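Local coordinates for protein proline dipeptidase (Streptococcus agalactiae, PDB 3OOO) that probably hydrolyses proline-containing dipeptides as a manganese-dependent M24B peptidase, represented here by its N-terminal creatinase/prolidase domain, at residues 9-23 with 41-53. Numbering follows the deposited sequence.
Sequences RHHLHSVQAELAVFS and RQMFLFVYEDRDP
A20 and F22 pair with V47 and L45 through four backbone hydrogen bonds whose N-H...O angles all reach 170° or more, which fixes strands 19-22 and 44-48 as antiparallel neighbours in the middle of the mixed sheet of the creatinase/prolidase N-terminal domain. The strand half is the tight part. On one face, L19 CD1 sits 3.9 Å from the centroid of the Y48 ring, only 9° off its normal, a CH-pi contact; R51 NE lies over the opposite face, offset toward the rim. V21 continues this layer: CG1 reaches F44 CD1 at 3.6 Å, while CG2 runs alongside F46, and I86 of helix 82-89 packs on both phenylalanines. On the other face, V47 CG2 meets F22 CE2 in the plane of the ring at 3.7 Å, and helix 25-32 covers F22 through T27 and L31.

At the end of helix 3-14 the contact becomes polar and more exposed. E49 O accepts from H13 NE2 at 2.8 Å; in the conformer given, R9 NH1 also donates to it at 3.1 Å, from the opposite face of the carbonyl plane. With CG between backbone N and carbonyl carbon (chi1 61°), the E49 side chain runs beside E18, whose carboxylate is bonded to S96 OG and K97 N, and a water probably links E49 OE1 to A17 O. Near-straight backbone bonds thus set the strand register and apolar side chains fill both faces, whereas side-chain donors tie the turn after strand 44-48 to the helix.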
ATOM      1  N   ARG A   9      21.452  10.122  -0.774  1.00 12.59           N
ATOM      2  CA  ARG A   9      21.561  11.278   0.110  0.50 13.17           C
ATOM      3  C   ARG A   9      21.868  12.557  -0.672  1.00 13.32           C
ATOM      4  O   ARG A   9      21.233  13.593  -0.459  1.00 13.20           O
ATOM      5  CB  ARG A   9      22.626  11.026   1.181  0.50 13.19           C
ATOM      6  CG  ARG A   9      22.627  12.050   2.299  0.50 14.28           C
ATOM      7  CD  ARG A   9      23.677  11.733   3.342  0.50 15.54           C
ATOM      8  NE  ARG A   9      25.016  11.766   2.767  0.50 16.71           N
ATOM      9  CZ  ARG A   9      25.709  12.879   2.562  0.50 17.55           C
ATOM     10  NH1 ARG A   9      25.192  14.057   2.886  0.50 17.78           N
ATOM     11  NH2 ARG A   9      26.920  12.814   2.027  0.50 17.96           N
ATOM     12  N   HIS A  10      22.835  12.482  -1.585  1.00 13.91           N
ATOM     13  CA  HIS A  10      23.188  13.640  -2.407  1.00 14.88           C
ATOM     14  C   HIS A  10      22.060  14.024  -3.359  1.00 14.79           C
ATOM     15  O   HIS A  10      21.827  15.209  -3.613  1.00 14.89           O
ATOM     16  CB  HIS A  10      24.491  13.390  -3.170  1.00 15.41           C
ATOM     17  CG  HIS A  10      25.709  13.424  -2.301  1.00 17.29           C
ATOM     18  ND1 HIS A  10      26.176  14.583  -1.720  1.00 20.22           N
ATOM     19  CD2 HIS A  10      26.554  12.441  -1.908  1.00 18.80           C
ATOM     20  CE1 HIS A  10      27.254  14.313  -1.007  1.00 20.24           C
ATOM     21  NE2 HIS A  10      27.504  13.020  -1.104  1.00 20.23           N
ATOM     22  N   HIS A  11      21.349  13.019  -3.862  1.00 14.51           N
ATOM     23  CA  HIS A  11      20.211  13.245  -4.743  1.00 14.67           C
ATOM     24  C   HIS A  11      19.086  14.007  -4.054  1.00 15.15           C
ATOM     25  O   HIS A  11      18.398  14.807  -4.683  1.00 15.05           O
ATOM     26  CB  HIS A  11      19.683  11.923  -5.289  1.00 14.10           C
ATOM     27  CG  HIS A  11      18.395  12.057  -6.038  1.00 13.52           C
ATOM     28  ND1 HIS A  11      18.289  12.770  -7.213  1.00 12.76           N
ATOM     29  CD2 HIS A  11      17.159  11.573  -5.775  1.00 13.17           C
ATOM     30  CE1 HIS A  11      17.041  12.718  -7.643  1.00 12.73           C
ATOM     31  NE2 HIS A  11      16.336  12.000  -6.788  1.00 13.74           N
ATOM     32  N   LEU A  12      18.892  13.749  -2.761  1.00 15.96           N
ATOM     33  CA  LEU A  12      17.901  14.490  -1.995  1.00 16.75           C
ATOM     34  C   LEU A  12      18.164  15.997  -2.057  1.00 17.75           C
ATOM     35  O   LEU A  12      17.218  16.781  -2.055  1.00 18.19           O
ATOM     36  CB  LEU A  12      17.841  14.007  -0.542  1.00 16.37           C
ATOM     37  CG  LEU A  12      17.389  12.567  -0.271  1.00 15.60           C
ATOM     38  CD1 LEU A  12      17.528  12.258   1.207  1.00 15.07           C
ATOM     39  CD2 LEU A  12      15.953  12.316  -0.727  1.00 16.09           C
ATOM     40  N   HIS A  13      19.435  16.393  -2.143  1.00 18.83           N
ATOM     41  CA  HIS A  13      19.783  17.814  -2.294  1.00 19.96           C
ATOM     42  C   HIS A  13      19.252  18.408  -3.612  1.00 20.01           C
ATOM     43  O   HIS A  13      18.857  19.579  -3.648  1.00 20.84           O
ATOM     44  CB  HIS A  13      21.298  18.062  -2.166  1.00 20.28           C
ATOM     45  CG  HIS A  13      21.926  17.445  -0.951  1.00 22.15           C
ATOM     46  ND1 HIS A  13      23.197  16.909  -0.963  1.00 24.21           N
ATOM     47  CD2 HIS A  13      21.460  17.273   0.311  1.00 23.65           C
ATOM     48  CE1 HIS A  13      23.488  16.438   0.237  1.00 24.14           C
ATOM     49  NE2 HIS A  13      22.450  16.646   1.028  1.00 23.55           N
ATOM     50  N   SER A  14      19.252  17.608  -4.678  0.50 19.77           N
ATOM     51  CA  SER A  14      18.802  18.060  -5.998  0.50 19.35           C
ATOM     52  C   SER A  14      17.312  18.390  -6.022  0.50 19.24           C
ATOM     53  O   SER A  14      16.856  19.183  -6.847  0.50 19.32           O
ATOM     54  CB  SER A  14      19.122  17.015  -7.069  0.50 19.34           C
ATOM     55  OG  SER A  14      20.504  16.707  -7.091  0.50 18.65           O
ATOM     56  N   VAL A  15      16.559  17.776  -5.114  0.50 18.94           N
ATOM     57  CA  VAL A  15      15.126  18.010  -5.021  0.50 18.49           C
ATOM     58  C   VAL A  15      14.782  18.682  -3.694  0.50 18.18           C
ATOM     59  O   VAL A  15      15.664  18.965  -2.885  0.50 18.19           O
ATOM     60  CB  VAL A  15      14.331  16.698  -5.163  0.50 18.49           C
ATOM     61  CG1 VAL A  15      14.652  16.026  -6.492  0.50 18.61           C
ATOM     62  CG2 VAL A  15      14.639  15.763  -4.003  0.50 18.45           C
ATOM     63  N   GLN A  16      13.499  18.943  -3.474  0.50 17.92           N
ATOM     64  CA  GLN A  16      13.061  19.604  -2.248  0.50 17.74           C
ATOM     65  C   GLN A  16      12.910  18.629  -1.088  0.50 17.42           C
ATOM     66  O   GLN A  16      12.278  18.950  -0.084  0.50 17.84           O
ATOM     67  CB  GLN A  16      11.736  20.338  -2.468  0.50 17.76           C
ATOM     68  CG  GLN A  16      11.061  20.779  -1.175  0.50 18.21           C
ATOM     69  CD  GLN A  16       9.745  21.496  -1.412  0.50 18.99           C
ATOM     70  OE1 GLN A  16       9.318  21.676  -2.553  0.50 19.54           O
ATOM     71  NE2 GLN A  16       9.094  21.909  -0.330  0.50 19.28           N
ATOM     72  N   ALA A  17      13.492  17.442  -1.223  0.50 17.14           N
ATOM     73  CA  ALA A  17      13.317  16.392  -0.222  0.50 16.51           C
ATOM     74  C   ALA A  17      14.390  16.390   0.867  0.50 16.05           C
ATOM     75  O   ALA A  17      15.584  16.446   0.577  0.50 16.27           O
ATOM     76  CB  ALA A  17      13.248  15.027  -0.894  0.50 16.58           C
ATOM     77  N   GLU A  18      13.946  16.318   2.119  1.00 15.52           N
ATOM     78  CA  GLU A  18      14.834  16.223   3.281  1.00 14.54           C
ATOM     79  C   GLU A  18      15.059  14.773   3.692  1.00 13.21           C
ATOM     80  O   GLU A  18      16.002  14.461   4.419  1.00 13.16           O
ATOM     81  CB  GLU A  18      14.289  17.011   4.474  1.00 15.00           C
ATOM     82  CG  GLU A  18      14.122  18.515   4.231  1.00 16.27           C
ATOM     83  CD  GLU A  18      12.760  18.888   3.667  1.00 17.38           C
ATOM     84  OE1 GLU A  18      11.921  17.987   3.430  1.00 17.15           O
ATOM     85  OE2 GLU A  18      12.523  20.099   3.462  1.00 18.40           O
ATOM     86  N   LEU A  19      14.196  13.886   3.205  1.00 11.66           N
ATOM     87  CA  LEU A  19      14.167  12.516   3.689  1.00 10.54           C
ATOM     88  C   LEU A  19      13.590  11.574   2.643  1.00  9.66           C
ATOM     89  O   LEU A  19      12.645  11.925   1.940  1.00  9.57           O
ATOM     90  CB  LEU A  19      13.302  12.449   4.956  1.00 10.79           C
ATOM     91  CG  LEU A  19      13.063  11.091   5.625  1.00 10.43           C
ATOM     92  CD1 LEU A  19      14.341  10.535   6.234  1.00 10.71           C
ATOM     93  CD2 LEU A  19      11.983  11.209   6.689  1.00 10.96           C
ATOM     94  N   ALA A  20      14.174  10.382   2.551  1.00  8.78           N
ATOM     95  CA  ALA A  20      13.582   9.263   1.821  1.00  7.88           C
ATOM     96  C   ALA A  20      13.365   8.119   2.798  1.00  7.11           C
ATOM     97  O   ALA A  20      14.214   7.834   3.647  1.00  7.11           O
ATOM     98  CB  ALA A  20      14.479   8.825   0.690  1.00  8.04           C
ATOM     99  N   VAL A  21      12.212   7.474   2.681  1.00  6.68           N
ATOM    100  CA  VAL A  21      11.862   6.366   3.559  1.00  6.33           C
ATOM    101  C   VAL A  21      11.670   5.128   2.701  1.00  6.49           C
ATOM    102  O   VAL A  21      10.763   5.084   1.863  1.00  6.73           O
ATOM    103  CB  VAL A  21      10.555   6.654   4.339  1.00  5.99           C
ATOM    104  CG1 VAL A  21      10.210   5.491   5.261  1.00  6.20           C
ATOM    105  CG2 VAL A  21      10.664   7.946   5.144  1.00  6.38           C
ATOM    106  N   PHE A  22      12.537   4.139   2.888  1.00  6.24           N
ATOM    107  CA  PHE A  22      12.446   2.880   2.143  1.00  6.40           C
ATOM    108  C   PHE A  22      11.782   1.806   2.984  1.00  6.74           C
ATOM    109  O   PHE A  22      12.024   1.710   4.192  1.00  6.95           O
ATOM    110  CB  PHE A  22      13.831   2.437   1.666  1.00  6.70           C
ATOM    111  CG  PHE A  22      14.467   3.410   0.720  1.00  6.90           C
ATOM    112  CD1 PHE A  22      14.155   3.373  -0.634  1.00  8.04           C
ATOM    113  CD2 PHE A  22      15.340   4.389   1.186  1.00  7.69           C
ATOM    114  CE1 PHE A  22      14.717   4.280  -1.519  1.00  8.15           C
ATOM    115  CE2 PHE A  22      15.916   5.304   0.307  1.00  7.96           C
ATOM    116  CZ  PHE A  22      15.605   5.250  -1.049  1.00  9.16           C
ATOM    117  N   SER A  23      10.922   1.018   2.347  1.00  6.79           N
ATOM    118  CA  SER A  23      10.137   0.011   3.063  1.00  7.51           C
ATOM    119  C   SER A  23      10.116  -1.346   2.361  1.00  7.73           C
ATOM    120  O   SER A  23       9.812  -2.358   2.984  1.00  7.69           O
ATOM    121  CB  SER A  23       8.705   0.514   3.261  1.00  7.77           C
ATOM    122  OG  SER A  23       8.093   0.830   2.022  1.00  9.60           O
ATOM    123  N   ARG A  41       4.247  -6.095  10.597  1.00  8.34           N
ATOM    124  CA  ARG A  41       5.130  -5.328  11.470  1.00  7.57           C
ATOM    125  C   ARG A  41       5.902  -4.303  10.639  1.00  7.13           C
ATOM    126  O   ARG A  41       5.865  -4.324   9.405  1.00  6.81           O
ATOM    127  CB  ARG A  41       6.087  -6.242  12.235  1.00  7.99           C
ATOM    128  CG  ARG A  41       5.419  -7.074  13.326  1.00  7.99           C
ATOM    129  CD  ARG A  41       6.483  -7.669  14.231  1.00  8.84           C
ATOM    130  NE  ARG A  41       5.947  -8.551  15.270  1.00  8.38           N
ATOM    131  CZ  ARG A  41       5.761  -9.860  15.121  1.00  9.45           C
ATOM    132  NH1 ARG A  41       6.040 -10.458  13.968  1.00  9.45           N
ATOM    133  NH2 ARG A  41       5.283 -10.569  16.137  1.00 10.74           N
ATOM    134  N   GLN A  42       6.602  -3.406  11.326  1.00  6.76           N
ATOM    135  CA  GLN A  42       7.249  -2.283  10.657  1.00  6.87           C
ATOM    136  C   GLN A  42       8.750  -2.443  10.458  1.00  6.90           C
ATOM    137  O   GLN A  42       9.472  -2.853  11.370  1.00  7.07           O
ATOM    138  CB  GLN A  42       7.012  -0.975  11.430  1.00  6.94           C
ATOM    139  CG  GLN A  42       5.560  -0.650  11.782  1.00  6.82           C
ATOM    140  CD  GLN A  42       4.610  -0.763  10.603  1.00  7.68           C
ATOM    141  OE1 GLN A  42       4.976  -0.478   9.458  1.00  9.55           O
ATOM    142  NE2 GLN A  42       3.376  -1.181  10.882  1.00  8.26           N
HETATM  143  N   MSE A  43       9.172  -2.112   9.240  0.70  6.56           N
HETATM  144  CA  MSE A  43      10.537  -2.039   8.745  0.50  7.46           C
HETATM  145  C   MSE A  43      10.637  -0.656   7.988  0.70  6.67           C
HETATM  146  O   MSE A  43       9.912  -0.570   6.999  0.70  5.74           O
HETATM  147  CB  MSE A  43      10.718  -3.233   7.720  0.50  8.12           C
HETATM  148  CG  MSE A  43      11.867  -4.352   7.903  0.50 11.28           C
HETATM  149 SE   MSE A  43      13.540  -4.120   6.828  0.50 11.38          SE
HETATM  150  CE  MSE A  43      12.728  -4.188   5.049  0.50 11.48           C
ATOM    151  N   PHE A  44      11.494   0.299   8.354  1.00  6.07           N
ATOM    152  CA  PHE A  44      11.757   1.457   7.506  1.00  5.54           C
ATOM    153  C   PHE A  44      13.230   1.786   7.551  1.00  5.29           C
ATOM    154  O   PHE A  44      13.855   1.743   8.618  1.00  5.22           O
ATOM    155  CB  PHE A  44      10.985   2.694   7.983  1.00  5.26           C
ATOM    156  CG  PHE A  44       9.489   2.537   7.957  1.00  5.73           C
ATOM    157  CD1 PHE A  44       8.792   2.490   6.744  1.00  6.97           C
ATOM    158  CD2 PHE A  44       8.778   2.437   9.145  1.00  5.92           C
ATOM    159  CE1 PHE A  44       7.405   2.341   6.727  1.00  7.00           C
ATOM    160  CE2 PHE A  44       7.394   2.285   9.139  1.00  6.89           C
ATOM    161  CZ  PHE A  44       6.703   2.239   7.926  1.00  7.80           C
ATOM    162  N   LEU A  45      13.772   2.149   6.395  1.00  5.12           N
ATOM    163  CA  LEU A  45      15.112   2.712   6.320  1.00  5.42           C
ATOM    164  C   LEU A  45      14.976   4.197   6.044  1.00  5.35           C
ATOM    165  O   LEU A  45      14.483   4.596   4.989  1.00  5.58           O
ATOM    166  CB  LEU A  45      15.916   2.034   5.210  1.00  5.74           C
ATOM    167  CG  LEU A  45      17.336   2.544   4.942  1.00  6.36           C
ATOM    168  CD1 LEU A  45      18.254   2.306   6.135  1.00  7.03           C
ATOM    169  CD2 LEU A  45      17.904   1.876   3.694  1.00  7.40           C
ATOM    170  N   PHE A  46      15.407   5.003   7.008  1.00  5.75           N
ATOM    171  CA  PHE A  46      15.304   6.453   6.918  1.00  5.89           C
ATOM    172  C   PHE A  46      16.613   7.025   6.412  1.00  6.72           C
ATOM    173  O   PHE A  46      17.643   6.905   7.070  1.00  7.49           O
ATOM    174  CB  PHE A  46      14.950   7.062   8.283  1.00  5.92           C
ATOM    175  CG  PHE A  46      13.627   6.597   8.831  1.00  5.81           C
ATOM    176  CD1 PHE A  46      12.435   7.165   8.382  1.00  6.08           C
ATOM    177  CD2 PHE A  46      13.569   5.591   9.793  1.00  6.39           C
ATOM    178  CE1 PHE A  46      11.208   6.735   8.884  1.00  7.27           C
ATOM    179  CE2 PHE A  46      12.343   5.155  10.303  1.00  7.19           C
ATOM    180  CZ  PHE A  46      11.161   5.727   9.849  1.00  7.03           C
ATOM    181  N   VAL A  47      16.558   7.630   5.230  1.00  7.19           N
ATOM    182  CA  VAL A  47      17.735   8.210   4.591  1.00  7.94           C
ATOM    183  C   VAL A  47      17.587   9.728   4.601  1.00  8.28           C
ATOM    184  O   VAL A  47      16.807  10.300   3.843  1.00  8.30           O
ATOM    185  CB  VAL A  47      17.922   7.670   3.154  1.00  7.58           C
ATOM    186  CG1 VAL A  47      19.151   8.311   2.488  1.00  8.24           C
ATOM    187  CG2 VAL A  47      18.049   6.150   3.172  1.00  8.46           C
ATOM    188  N   TYR A  48      18.321  10.365   5.513  1.00  9.66           N
ATOM    189  CA  TYR A  48      18.329  11.815   5.638  1.00 10.90           C
ATOM    190  C   TYR A  48      19.325  12.416   4.667  1.00 11.47           C
ATOM    191  O   TYR A  48      20.265  11.752   4.245  1.00 11.53           O
ATOM    192  CB  TYR A  48      18.720  12.230   7.051  1.00 11.45           C
ATOM    193  CG  TYR A  48      17.632  12.093   8.085  1.00 12.35           C
ATOM    194  CD1 TYR A  48      16.645  13.068   8.220  1.00 14.02           C
ATOM    195  CD2 TYR A  48      17.614  11.006   8.960  1.00 15.48           C
ATOM    196  CE1 TYR A  48      15.647  12.954   9.192  1.00 16.83           C
ATOM    197  CE2 TYR A  48      16.626  10.883   9.927  1.00 15.97           C
ATOM    198  CZ  TYR A  48      15.651  11.855  10.038  1.00 17.16           C
ATOM    199  OH  TYR A  48      14.678  11.726  11.004  1.00 19.57           O
ATOM    200  N   GLU A  49      19.112  13.687   4.345  1.00 12.46           N
ATOM    201  CA  GLU A  49      19.984  14.440   3.453  1.00 13.68           C
ATOM    202  C   GLU A  49      21.340  14.775   4.082  1.00 13.83           C
ATOM    203  O   GLU A  49      22.296  15.059   3.360  1.00 14.65           O
ATOM    204  CB  GLU A  49      19.282  15.745   3.040  1.00 14.09           C
ATOM    205  CG  GLU A  49      18.953  16.656   4.236  1.00 17.26           C
ATOM    206  CD  GLU A  49      18.209  17.935   3.883  1.00 20.68           C
ATOM    207  OE1 GLU A  49      18.094  18.281   2.685  1.00 23.02           O
ATOM    208  OE2 GLU A  49      17.735  18.603   4.830  1.00 23.44           O
ATOM    209  N   ASP A  50      21.425  14.738   5.414  1.00 13.26           N
ATOM    210  CA  ASP A  50      22.539  15.369   6.139  1.00 12.72           C
ATOM    211  C   ASP A  50      23.234  14.513   7.202  1.00 11.87           C
ATOM    212  O   ASP A  50      24.034  15.024   7.991  1.00 11.46           O
ATOM    213  CB  ASP A  50      22.047  16.676   6.784  1.00 12.84           C
ATOM    214  CG  ASP A  50      20.889  16.455   7.752  1.00 14.82           C
ATOM    215  OD1 ASP A  50      20.428  15.300   7.889  1.00 15.40           O
ATOM    216  OD2 ASP A  50      20.435  17.445   8.374  1.00 17.17           O
ATOM    217  N   ARG A  51      22.940  13.216   7.228  1.00 10.73           N
ATOM    218  CA  ARG A  51      23.525  12.322   8.224  1.00 10.23           C
ATOM    219  C   ARG A  51      23.438  10.871   7.765  1.00  9.78           C
ATOM    220  O   ARG A  51      22.839  10.581   6.727  1.00  9.58           O
ATOM    221  CB  ARG A  51      22.834  12.511   9.582  1.00 10.63           C
ATOM    222  CG  ARG A  51      21.386  12.018   9.628  1.00 11.06           C
ATOM    223  CD  ARG A  51      20.637  12.651  10.793  1.00 13.16           C
ATOM    224  NE  ARG A  51      20.243  14.031  10.502  1.00 14.87           N
ATOM    225  CZ  ARG A  51      19.992  14.956  11.427  1.00 16.08           C
ATOM    226  NH1 ARG A  51      20.111  14.669  12.717  1.00 16.92           N
ATOM    227  NH2 ARG A  51      19.633  16.180  11.060  1.00 17.21           N
ATOM    228  N   ASP A  52      24.028   9.963   8.538  1.00  9.58           N
ATOM    229  CA  ASP A  52      23.952   8.543   8.220  1.00  9.42           C
ATOM    230  C   ASP A  52      22.512   8.044   8.285  1.00  8.96           C
ATOM    231  O   ASP A  52      21.704   8.587   9.041  1.00  8.96           O
ATOM    232  CB  ASP A  52      24.829   7.724   9.166  1.00 10.18           C
ATOM    233  CG  ASP A  52      26.271   7.675   8.712  1.00 12.52           C
ATOM    234  OD1 ASP A  52      26.557   6.981   7.710  1.00 15.08           O
ATOM    235  OD2 ASP A  52      27.110   8.331   9.357  1.00 16.51           O
ATOM    236  N   PRO A  53      22.182   7.015   7.480  1.00  8.63           N
ATOM    237  CA  PRO A  53      20.840   6.434   7.520  1.00  8.55           C
ATOM    238  C   PRO A  53      20.523   5.834   8.881  1.00  7.71           C
ATOM    239  O   PRO A  53      21.430   5.566   9.672  1.00  7.93           O
ATOM    240  CB  PRO A  53      20.898   5.305   6.487  1.00  9.13           C
ATOM    241  CG  PRO A  53      22.067   5.585   5.646  1.00  9.14           C
ATOM    242  CD  PRO A  53      23.036   6.356   6.474  1.00  8.97           C
TER
HETATM  243  O   HOH W   1      17.140  18.517   0.167  1.00 35.95           O